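Local atomic coordinates of CCHC-type domain-containing protein (Trypanosoma brucei brucei, PDB entry 7C45), a protein that binds RNA, trims guide RNAs, and probably acts as a 3'-5' exoribonuclease of the RNase D type. Residues R17-D20 / K24-E27. Residues are numbered along the deposited sequence; the frame is centred on the assembly and turned at random.
Sequences RVVD and KLKE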
# COMPACT_ATOMS: atom_id res chain seq x y z
N ARG A 17 7.02 16.88 6.11
CA ARG A 17 7.89 17.97 5.71
C ARG A 17 7.76 18.15 4.21
O ARG A 17 8.09 17.23 3.47
CB ARG A 17 9.34 17.68 6.07
CG ARG A 17 10.26 18.85 5.94
CD ARG A 17 11.38 18.66 6.94
NE ARG A 17 10.81 18.50 8.27
CZ ARG A 17 11.38 17.83 9.26
NH1 ARG A 17 10.76 17.74 10.43
NH2 ARG A 17 12.56 17.23 9.08
N VAL A 18 7.28 19.32 3.78
CA VAL A 18 7.13 19.60 2.36
C VAL A 18 8.50 19.82 1.73
O VAL A 18 9.29 20.64 2.22
CB VAL A 18 6.24 20.83 2.14
CG1 VAL A 18 6.20 21.19 0.64
CG2 VAL A 18 4.85 20.59 2.67
N VAL A 19 8.78 19.12 0.66
CA VAL A 19 10.06 19.23 -0.03
C VAL A 19 9.77 19.94 -1.35
O VAL A 19 9.33 19.32 -2.32
CB VAL A 19 10.73 17.87 -0.22
CG1 VAL A 19 12.03 18.00 -1.00
CG2 VAL A 19 11.01 17.24 1.16
N ASP A 20 10.00 21.26 -1.39
CA ASP A 20 9.58 22.03 -2.54
C ASP A 20 10.64 23.02 -3.03
O ASP A 20 10.34 23.85 -3.88
CB ASP A 20 8.27 22.76 -2.25
CG ASP A 20 8.36 23.68 -1.05
OD1 ASP A 20 9.37 23.69 -0.32
OD2 ASP A 20 7.36 24.38 -0.84
N LYS A 24 15.83 21.85 -0.00
CA LYS A 24 15.12 20.83 0.76
C LYS A 24 15.26 19.46 0.13
O LYS A 24 15.32 18.43 0.83
CB LYS A 24 13.65 21.23 0.89
CG LYS A 24 13.41 22.39 1.88
CD LYS A 24 12.01 22.94 1.67
CE LYS A 24 11.81 24.35 2.17
NZ LYS A 24 10.35 24.69 2.15
N LEU A 25 15.31 19.40 -1.20
CA LEU A 25 15.43 18.14 -1.91
C LEU A 25 16.76 17.45 -1.64
O LEU A 25 16.81 16.23 -1.49
CB LEU A 25 15.25 18.39 -3.40
CG LEU A 25 15.48 17.21 -4.37
CD1 LEU A 25 14.43 16.10 -4.16
CD2 LEU A 25 15.44 17.72 -5.80
N LYS A 26 17.85 18.21 -1.63
CA LYS A 26 19.16 17.61 -1.36
C LYS A 26 19.18 16.95 0.00
O LYS A 26 19.67 15.83 0.15
CB LYS A 26 20.25 18.66 -1.43
CG LYS A 26 20.17 19.55 -2.64
CD LYS A 26 20.68 18.85 -3.86
CE LYS A 26 22.17 19.07 -3.97
NZ LYS A 26 22.84 18.19 -4.97
N GLU A 27 18.63 17.63 1.00
CA GLU A 27 18.60 17.09 2.36
C GLU A 27 17.76 15.82 2.42
O GLU A 27 18.14 14.85 3.07
CB GLU A 27 18.06 18.15 3.31
CG GLU A 27 18.03 17.76 4.76
O HOH W 1 9.25 22.58 4.01
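Val19 packs against the first turn of helix 22-33 through one methyl: its CG1 lies 3.5 Å from CA of Leu25 and also meets the carbonyl carbon of Lys24, so it rests mainly on helix backbone, with the CB atoms of Leu25 and Lys24 a little farther off. CG1 is there because it stands anti to the backbone N (chi1 177°). Leu25 adds its CB, 4.0 Å from Val19 CG1. This is the tight, buried half, and Phe73 of strand 70-74 touches both Val19 and Leu25.

The other half is Lys24, exposed to solvent. Its chain, extended beyond CG, runs alongside Asp20, and CD of Lys24 passes 3.6 Å from O of Val18. At the end Lys24 NZ donates to Asp20 OD1 at 2.8 Å, and OD1 accepts with its syn lone pair, on the side of the other carboxylate oxygen. A water accepts from Lys24 NZ and donates a hydrogen bond to Val18 O at 2.6 Å.

The contact joins edge strand 16-19 of the exonuclease domain to the helix that follows it. Apolar packing seats the helix on the sheet, while the salt bridge and water hold the ammonium against the strand end and the next residue, Asp20, whose carboxylate probably offsets its charge.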